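Local coordinates for cytosolic ACYL coenzyme A thioester hydrolase (Mus musculus, PDB 2V1O), which hydrolyses fatty acyl-CoAs, preferentially palmitoyl-CoA, to free fatty acid and coenzyme A, and is represented here by its N-terminal hotdog domain, at residues 50-55 / 141-146; 37-40 / 45-48. All coordinates share one frame; numbering follows the deposited sequence.

Contact 1: residues 50-55 / 141-146; sequences LARVER and EAQKLE. With COA (coenzyme A), chain G.
E146 OE2 is gripped by both terminal nitrogens of R52, at 3.1 Å from NH1 and 3.0 Å from NH2. The oxygen lies in the guanidinium plane, yet both nitrogens approach it from the same face of the carboxylate, the two planes standing 56° apart. R52 is extended, CG anti to the backbone N (chi1 -176°), and reaches across to the helix. E54 OE2, 2.8 Å from R52 NE, lies in the guanidinium plane too, but NE meets it from above the carboxylate plane. These two acids hold the guanidinium against rotation, while NH1 also pairs with D57 of the second subunit. Q143 CB rests over one guanidinium face, toward the rim, 3.4 Å from R52 NE.

A51 CB lies over one face of the coenzyme A adenine, above C6A, and R52 CB at its rim, 3.3 Å from N1A. K144 NZ binds the 3'-phosphate oxygen O7A at 2.7 Å, whereas L50 O accepts a hydrogen bond from the pantetheine N4P. A51 and R52 form a classic beta bulge opposite W107 of strand 98-112. Strand 46-57 pairs beyond its other edge with the second subunit, and helix 130-146 brings Q143 to the other face of the adenine, near C2A.

Contact 2: residues 37-40 / 45-48; sequences HCNS and RCVA
N39 and C46 are joined by a pair of hydrogen bonds in which one side-chain amide serves both polar groups of a single residue's backbone. C46 N donates to N39 OD1 at 3.1 Å, in the carbonyl plane and on a lone pair. N39 ND2 returns a nearly straight bond (173°) to C46 O at 2.9 Å; here the donor lies above the plane of the C46 carbonyl, while the acceptor stays close to the plane of the N39 amide. With CG anti to its own carbonyl carbon (chi1 -68°), N39 turns this amide toward the strand. Its ND2 also donates to T35 O, so the amide has partners on both strand and helix, and its rotation is well defined. Just past the helix, S40 folds back onto H37 O, which accepts from both S40 N and S40 OG, the latter at 2.7 Å.

These bonds fasten the chain where helix 19-38, the long central helix of the hotdog fold, runs out and the chain turns back into strand 46-57.

A water extends the polar link to R45. It lies 2.8 Å from N39 OD1, to which it can donate, and accepts from R45 NH1 at 2.7 Å, in the plane of the guanidinium; the same NH1 also donates to N42 OD1 in the intervening loop.

The apolar share falls to the two cysteines. C46 SG, placed between its backbone N and carbonyl carbon (chi1 62°), lies 3.7 Å from C38 CB, and both side chains also pack on P110 of strand 98-112. N39 also packs on L94, and R45 on T95, of the third subunit.

In the fold
From the N terminus the chain passes through strand 2-5 and then helix 19-38, whose end meets the start of strand 46-57 in contact 2, closing a short connection, with four residues between the two segments. Farther along that same strand, contact 1 opens; it closes only after strands 67-77, 82-91 and 98-112 have been laid down and helix 130-146 returns to the sheet. The two are therefore in series, neither nested nor crossed, and their centres lie about 20 Å apart. Strand 46-57 is common to both: contact 2 ties its beginning to the central helix, contact 1 ties its later part to the C-terminal helix beside coenzyme A and the second subunit.

Contact 1: residues 50-55 / 141-146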
ATOM      1  N   LEU A  50     -20.809  -7.574   0.687  1.00  9.77           N
ATOM      2  CA  LEU A  50     -21.046  -7.712   2.130  1.00  9.43           C
ATOM      3  C   LEU A  50     -22.303  -6.964   2.547  1.00  9.59           C
ATOM      4  O   LEU A  50     -22.388  -5.744   2.393  1.00  9.68           O
ATOM      5  CB  LEU A  50     -19.844  -7.227   2.960  1.00  9.33           C
ATOM      6  CG  LEU A  50     -20.000  -7.372   4.483  1.00  9.99           C
ATOM      7  CD1 LEU A  50     -20.029  -8.840   4.894  1.00  9.85           C
ATOM      8  CD2 LEU A  50     -18.898  -6.645   5.215  1.00  8.97           C
ATOM      9  N   ALA A  51     -23.268  -7.704   3.080  1.00  9.98           N
ATOM     10  CA  ALA A  51     -24.503  -7.105   3.586  1.00 10.16           C
ATOM     11  C   ALA A  51     -24.495  -6.884   5.102  1.00 10.50           C
ATOM     12  O   ALA A  51     -25.067  -5.908   5.594  1.00 10.55           O
ATOM     13  CB  ALA A  51     -25.721  -7.938   3.166  1.00 10.81           C
ATOM     14  N   ARG A  52     -23.848  -7.778   5.845  1.00 10.71           N
ATOM     15  CA  ARG A  52     -23.945  -7.749   7.300  1.00 10.81           C
ATOM     16  C   ARG A  52     -22.749  -8.419   7.962  1.00 11.07           C
ATOM     17  O   ARG A  52     -22.246  -9.440   7.482  1.00 11.01           O
ATOM     18  CB  ARG A  52     -25.235  -8.472   7.732  1.00 10.96           C
ATOM     19  CG  ARG A  52     -25.567  -8.465   9.224  1.00 10.76           C
ATOM     20  CD  ARG A  52     -26.910  -9.169   9.391  1.00 11.34           C
ATOM     21  NE  ARG A  52     -27.349  -9.385  10.765  1.00 12.44           N
ATOM     22  CZ  ARG A  52     -28.207  -8.602  11.419  1.00 13.51           C
ATOM     23  NH1 ARG A  52     -28.684  -7.499  10.851  1.00 13.22           N
ATOM     24  NH2 ARG A  52     -28.582  -8.915  12.658  1.00 12.10           N
ATOM     25  N   VAL A  53     -22.306  -7.817   9.056  1.00 11.19           N
ATOM     26  CA  VAL A  53     -21.344  -8.436   9.965  1.00 11.74           C
ATOM     27  C   VAL A  53     -22.053  -8.669  11.294  1.00 11.60           C
ATOM     28  O   VAL A  53     -22.609  -7.738  11.886  1.00 11.80           O
ATOM     29  CB  VAL A  53     -20.114  -7.535  10.190  1.00 11.67           C
ATOM     30  CG1 VAL A  53     -19.125  -8.205  11.152  1.00 11.70           C
ATOM     31  CG2 VAL A  53     -19.449  -7.210   8.854  1.00 12.60           C
ATOM     32  N   GLU A  54     -22.070  -9.920  11.745  1.00 12.03           N
ATOM     33  CA  GLU A  54     -22.649 -10.229  13.052  1.00 12.36           C
ATOM     34  C   GLU A  54     -21.716  -9.722  14.151  1.00 12.49           C
ATOM     35  O   GLU A  54     -20.544  -9.453  13.901  1.00 12.37           O
ATOM     36  CB  GLU A  54     -22.890 -11.734  13.205  1.00 12.20           C
ATOM     37  CG  GLU A  54     -23.913 -12.317  12.225  1.00 12.57           C
ATOM     38  CD  GLU A  54     -25.330 -11.779  12.416  1.00 13.52           C
ATOM     39  OE1 GLU A  54     -25.680 -11.349  13.540  1.00 13.40           O
ATOM     40  OE2 GLU A  54     -26.107 -11.809  11.442  1.00 12.90           O
ATOM     41  N   ARG A  55     -22.243  -9.584  15.361  1.00 13.07           N
ATOM     42  CA  ARG A  55     -21.435  -9.223  16.517  1.00 13.92           C
ATOM     43  C   ARG A  55     -20.218 -10.155  16.626  1.00 14.05           C
ATOM     44  O   ARG A  55     -20.338 -11.378  16.470  1.00 13.75           O
ATOM     45  CB  ARG A  55     -22.285  -9.297  17.788  1.00 14.88           C
ATOM     46  CG  ARG A  55     -21.554  -8.938  19.076  1.00 17.82           C
ATOM     47  CD  ARG A  55     -21.867  -9.960  20.165  1.00 23.85           C
ATOM     48  NE  ARG A  55     -20.789 -10.942  20.306  1.00 27.79           N
ATOM     49  CZ  ARG A  55     -20.924 -12.255  20.121  1.00 28.93           C
ATOM     50  NH1 ARG A  55     -22.103 -12.773  19.794  1.00 29.36           N
ATOM     51  NH2 ARG A  55     -19.871 -13.050  20.272  1.00 29.30           N
ATOM     52  N   GLU A 141     -33.389 -16.462   9.816  1.00 17.42           N
ATOM     53  CA  GLU A 141     -34.645 -15.907  10.315  1.00 17.58           C
ATOM     54  C   GLU A 141     -34.433 -14.814  11.371  1.00 17.83           C
ATOM     55  O   GLU A 141     -35.129 -13.805  11.362  1.00 17.29           O
ATOM     56  CB  GLU A 141     -35.522 -17.032  10.866  1.00 17.56           C
ATOM     57  CG  GLU A 141     -36.048 -17.980   9.787  1.00 17.05           C
ATOM     58  CD  GLU A 141     -36.573 -19.297  10.341  1.00 17.94           C
ATOM     59  OE1 GLU A 141     -36.313 -19.621  11.518  1.00 18.64           O
ATOM     60  OE2 GLU A 141     -37.259 -20.015   9.592  1.00 18.80           O
ATOM     61  N   ALA A 142     -33.460 -15.011  12.259  1.00 18.33           N
ATOM     62  CA  ALA A 142     -33.142 -14.034  13.306  1.00 18.83           C
ATOM     63  C   ALA A 142     -32.751 -12.665  12.722  1.00 19.34           C
ATOM     64  O   ALA A 142     -33.323 -11.631  13.101  1.00 19.39           O
ATOM     65  CB  ALA A 142     -32.041 -14.572  14.220  1.00 18.72           C
ATOM     66  N   GLN A 143     -31.796 -12.665  11.795  1.00 19.63           N
ATOM     67  CA  GLN A 143     -31.338 -11.415  11.181  1.00 20.35           C
ATOM     68  C   GLN A 143     -32.396 -10.799  10.252  1.00 20.80           C
ATOM     69  O   GLN A 143     -32.563  -9.580  10.220  1.00 20.89           O
ATOM     70  CB  GLN A 143     -29.955 -11.566  10.509  1.00 20.49           C
ATOM     71  CG  GLN A 143     -29.804 -12.710   9.494  1.00 19.79           C
ATOM     72  CD  GLN A 143     -30.087 -12.307   8.048  1.00 20.16           C
ATOM     73  OE1 GLN A 143     -29.762 -13.045   7.117  1.00 21.72           O
ATOM     74  NE2 GLN A 143     -30.669 -11.144   7.856  1.00 17.68           N
ATOM     75  N   LYS A 144     -33.125 -11.648   9.529  1.00 21.59           N
ATOM     76  CA  LYS A 144     -34.229 -11.202   8.673  1.00 22.56           C
ATOM     77  C   LYS A 144     -35.283 -10.444   9.500  1.00 23.05           C
ATOM     78  O   LYS A 144     -35.714  -9.346   9.133  1.00 22.83           O
ATOM     79  CB  LYS A 144     -34.851 -12.414   7.962  1.00 22.79           C
ATOM     80  CG  LYS A 144     -35.841 -12.102   6.847  1.00 24.23           C
ATOM     81  CD  LYS A 144     -35.142 -11.957   5.503  1.00 24.57           C
ATOM     82  CE  LYS A 144     -36.163 -11.890   4.381  1.00 24.72           C
ATOM     83  NZ  LYS A 144     -35.625 -11.201   3.182  1.00 23.51           N
ATOM     84  N   LEU A 145     -35.661 -11.033  10.632  1.00 23.52           N
ATOM     85  CA  LEU A 145     -36.649 -10.460  11.539  1.00 24.43           C
ATOM     86  C   LEU A 145     -36.152  -9.157  12.169  1.00 24.78           C
ATOM     87  O   LEU A 145     -36.893  -8.175  12.243  1.00 24.68           O
ATOM     88  CB  LEU A 145     -37.010 -11.486  12.622  1.00 24.13           C
ATOM     89  CG  LEU A 145     -38.019 -12.614  12.323  1.00 25.64           C
ATOM     90  CD1 LEU A 145     -37.930 -13.192  10.897  1.00 26.29           C
ATOM     91  CD2 LEU A 145     -37.889 -13.735  13.361  1.00 26.40           C
ATOM     92  N   GLU A 146     -34.892  -9.157  12.604  1.00 25.53           N
ATOM     93  CA  GLU A 146     -34.272  -7.991  13.235  1.00 26.61           C
ATOM     94  C   GLU A 146     -34.223  -6.777  12.305  1.00 27.22           C
ATOM     95  O   GLU A 146     -34.401  -5.642  12.754  1.00 26.98           O
ATOM     96  CB  GLU A 146     -32.863  -8.327  13.725  1.00 26.59           C
ATOM     97  CG  GLU A 146     -32.259  -7.280  14.646  1.00 27.65           C
ATOM     98  CD  GLU A 146     -30.783  -7.082  14.396  1.00 28.92           C
ATOM     99  OE1 GLU A 146     -29.987  -7.352  15.321  1.00 30.72           O
ATOM    100  OE2 GLU A 146     -30.419  -6.659  13.275  1.00 28.67           O
TER
HETATM  101  N1A COA G1162     -28.058  -8.633   6.060  1.00 21.02           N
HETATM  102  C2A COA G1162     -28.369  -9.893   5.602  1.00 21.40           C
HETATM  103  N3A COA G1162     -29.149 -10.032   4.478  1.00 21.23           N
HETATM  104  C4A COA G1162     -29.599  -8.924   3.832  1.00 20.74           C
HETATM  105  C5A COA G1162     -29.292  -7.643   4.270  1.00 21.09           C
HETATM  106  C6A COA G1162     -28.508  -7.501   5.402  1.00 20.93           C
HETATM  107  N6A COA G1162     -28.204  -6.294   5.875  1.00 21.04           N
HETATM  108  N7A COA G1162     -29.879  -6.754   3.428  1.00 21.85           N
HETATM  109  C8A COA G1162     -30.543  -7.447   2.478  1.00 21.25           C
HETATM  110  N9A COA G1162     -30.375  -8.784   2.720  1.00 21.64           N
HETATM  111  C1B COA G1162     -30.776  -9.911   1.878  1.00 21.11           C
HETATM  112  C2B COA G1162     -32.269 -10.188   1.977  1.00 22.07           C
HETATM  113  O2B COA G1162     -32.574 -10.914   3.146  1.00 21.82           O
HETATM  114  C3B COA G1162     -32.508 -10.932   0.672  1.00 21.14           C
HETATM  115  O3B COA G1162     -32.223 -12.314   0.783  1.00 22.85           O
HETATM  116  P3B COA G1162     -33.396 -13.417   0.889  1.00 22.47           P
HETATM  117  O7A COA G1162     -34.065 -13.227   2.211  1.00 22.70           O
HETATM  118  O8A COA G1162     -34.379 -13.175  -0.232  1.00 23.11           O
HETATM  119  O9A COA G1162     -32.776 -14.788   0.796  1.00 22.85           O
HETATM  120  C4B COA G1162     -31.479 -10.319  -0.277  1.00 21.99           C
HETATM  121  O4B COA G1162     -30.542  -9.621   0.522  1.00 22.50           O
HETATM  122  C5B COA G1162     -32.098  -9.377  -1.303  1.00 22.70           C
HETATM  123  O5B COA G1162     -32.976  -8.464  -0.682  1.00 24.57           O
HETATM  124  P1A COA G1162     -33.580  -7.262  -1.556  1.00 26.82           P
HETATM  125  O1A COA G1162     -33.933  -7.774  -2.925  1.00 27.62           O
HETATM  126  O2A COA G1162     -34.750  -6.672  -0.800  1.00 25.82           O
HETATM  127  O3A COA G1162     -32.400  -6.177  -1.704  1.00 26.61           O
HETATM  128  P2A COA G1162     -32.126  -4.967  -0.686  1.00 27.76           P
HETATM  129  O4A COA G1162     -32.419  -5.344   0.745  1.00 26.38           O
HETATM  130  O5A COA G1162     -32.844  -3.707  -1.116  1.00 27.37           O
HETATM  131  O6A COA G1162     -30.554  -4.735  -0.905  1.00 27.77           O
HETATM  132  CBP COA G1162     -28.207  -5.195  -0.690  1.00 25.26           C
HETATM  133  CCP COA G1162     -29.627  -5.681  -0.398  1.00 26.55           C
HETATM  134  CDP COA G1162     -27.221  -6.050   0.114  1.00 26.06           C
HETATM  135  CEP COA G1162     -27.960  -5.422  -2.182  1.00 26.61           C
HETATM  136  CAP COA G1162     -28.105  -3.711  -0.312  1.00 24.18           C
HETATM  137  OAP COA G1162     -28.411  -3.506   1.054  1.00 22.98           O
HETATM  138  C9P COA G1162     -26.751  -3.118  -0.619  1.00 22.45           C
HETATM  139  O9P COA G1162     -26.415  -2.817  -1.941  1.00 22.40           O
HETATM  140  N8P COA G1162     -25.937  -2.905   0.406  1.00 21.87           N
HETATM  141  C7P COA G1162     -24.547  -2.521   0.227  1.00 22.35           C
HETATM  142  C6P COA G1162     -23.668  -3.721  -0.127  1.00 20.06           C
HETATM  143  C5P COA G1162     -22.234  -3.261  -0.262  1.00 20.89           C
HETATM  144  O5P COA G1162     -21.905  -2.572  -1.244  1.00 19.80           O
HETATM  145  N4P COA G1162     -21.395  -3.633   0.708  1.00 21.81           N
HETATM  146  C3P COA G1162     -20.144  -2.938   1.004  1.00 25.57           C
HETATM  147  C2P COA G1162     -20.336  -1.477   1.467  1.00 25.87           C
HETATM  148  S1P COA G1162     -18.685  -0.772   1.670  1.00 33.47           S

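Contact 2: residues 37-40 / 45-48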
ATOM      1  N   HIS A  37     -18.947 -19.428  -4.672  1.00  9.77           N
ATOM      2  CA  HIS A  37     -20.173 -20.177  -4.526  1.00 10.52           C
ATOM      3  C   HIS A  37     -21.318 -19.656  -5.391  1.00 10.68           C
ATOM      4  O   HIS A  37     -22.055 -20.443  -5.997  1.00 10.93           O
ATOM      5  CB  HIS A  37     -20.636 -20.239  -3.082  1.00 10.24           C
ATOM      6  CG  HIS A  37     -21.902 -21.007  -2.939  1.00 10.80           C
ATOM      7  ND1 HIS A  37     -23.130 -20.395  -2.804  1.00 12.66           N
ATOM      8  CD2 HIS A  37     -22.149 -22.332  -3.054  1.00 11.32           C
ATOM      9  CE1 HIS A  37     -24.072 -21.319  -2.776  1.00 10.58           C
ATOM     10  NE2 HIS A  37     -23.505 -22.501  -2.926  1.00 12.44           N
ATOM     11  N   CYS A  38     -21.478 -18.336  -5.434  1.00 10.60           N
ATOM     12  CA  CYS A  38     -22.593 -17.736  -6.170  1.00 11.38           C
ATOM     13  C   CYS A  38     -22.488 -17.884  -7.696  1.00 11.29           C
ATOM     14  O   CYS A  38     -23.489 -17.731  -8.414  1.00 11.18           O
ATOM     15  CB  CYS A  38     -22.789 -16.278  -5.745  1.00 11.58           C
ATOM     16  SG  CYS A  38     -23.470 -16.162  -4.079  1.00 12.37           S
ATOM     17  N   ASN A  39     -21.286 -18.203  -8.167  1.00 10.74           N
ATOM     18  CA  ASN A  39     -21.041 -18.514  -9.578  1.00 11.31           C
ATOM     19  C   ASN A  39     -20.866 -20.015  -9.879  1.00 11.70           C
ATOM     20  O   ASN A  39     -20.600 -20.404 -11.028  1.00 11.25           O
ATOM     21  CB  ASN A  39     -19.817 -17.733 -10.069  1.00 10.73           C
ATOM     22  CG  ASN A  39     -20.073 -16.242 -10.121  1.00 11.75           C
ATOM     23  OD1 ASN A  39     -20.769 -15.747 -11.012  1.00 11.95           O
ATOM     24  ND2 ASN A  39     -19.514 -15.518  -9.165  1.00 11.43           N
ATOM     25  N   SER A  40     -21.046 -20.848  -8.855  1.00 11.76           N
ATOM     26  CA  SER A  40     -20.692 -22.275  -8.920  1.00 12.70           C
ATOM     27  C   SER A  40     -21.626 -23.114  -9.806  1.00 13.29           C
ATOM     28  O   SER A  40     -21.317 -24.264 -10.137  1.00 13.37           O
ATOM     29  CB  SER A  40     -20.627 -22.873  -7.511  1.00 12.28           C
ATOM     30  OG  SER A  40     -21.931 -23.012  -6.958  1.00 12.64           O
ATOM     31  N   ARG A  45     -23.307 -14.034 -14.145  1.00 13.87           N
ATOM     32  CA  ARG A  45     -22.040 -13.688 -13.498  1.00 13.91           C
ATOM     33  C   ARG A  45     -22.263 -12.596 -12.468  1.00 13.35           C
ATOM     34  O   ARG A  45     -22.956 -11.606 -12.722  1.00 12.93           O
ATOM     35  CB  ARG A  45     -20.969 -13.265 -14.513  1.00 14.24           C
ATOM     36  CG  ARG A  45     -20.602 -14.336 -15.538  1.00 15.83           C
ATOM     37  CD  ARG A  45     -20.285 -15.686 -14.908  1.00 19.13           C
ATOM     38  NE  ARG A  45     -19.552 -16.555 -15.830  1.00 20.65           N
ATOM     39  CZ  ARG A  45     -19.514 -17.883 -15.757  1.00 21.03           C
ATOM     40  NH1 ARG A  45     -20.179 -18.526 -14.807  1.00 21.20           N
ATOM     41  NH2 ARG A  45     -18.812 -18.574 -16.648  1.00 22.35           N
ATOM     42  N   CYS A  46     -21.691 -12.804 -11.291  1.00 12.54           N
ATOM     43  CA  CYS A  46     -21.955 -11.924 -10.167  1.00 12.37           C
ATOM     44  C   CYS A  46     -20.765 -11.809  -9.236  1.00 12.07           C
ATOM     45  O   CYS A  46     -19.799 -12.592  -9.322  1.00 11.43           O
ATOM     46  CB  CYS A  46     -23.170 -12.435  -9.396  1.00 12.17           C
ATOM     47  SG  CYS A  46     -22.942 -14.072  -8.684  1.00 13.26           S
ATOM     48  N   VAL A  47     -20.835 -10.812  -8.355  1.00 12.13           N
ATOM     49  CA  VAL A  47     -19.879 -10.684  -7.261  1.00 12.26           C
ATOM     50  C   VAL A  47     -20.668 -10.532  -5.968  1.00 12.14           C
ATOM     51  O   VAL A  47     -21.663  -9.806  -5.913  1.00 12.00           O
ATOM     52  CB  VAL A  47     -18.929  -9.488  -7.461  1.00 12.69           C
ATOM     53  CG1 VAL A  47     -18.048  -9.293  -6.238  1.00 12.41           C
ATOM     54  CG2 VAL A  47     -18.064  -9.710  -8.692  1.00 13.45           C
ATOM     55  N   ALA A  48     -20.222 -11.234  -4.934  1.00 11.95           N
ATOM     56  CA  ALA A  48     -20.880 -11.173  -3.638  1.00 12.02           C
ATOM     57  C   ALA A  48     -20.524  -9.865  -2.931  1.00 11.96           C
ATOM     58  O   ALA A  48     -19.348  -9.520  -2.831  1.00 12.49           O
ATOM     59  CB  ALA A  48     -20.466 -12.362  -2.797  1.00 12.08           C
TER
HETATM   60  O   HOH W   1     -21.779 -17.643 -12.799  1.00 25.61           O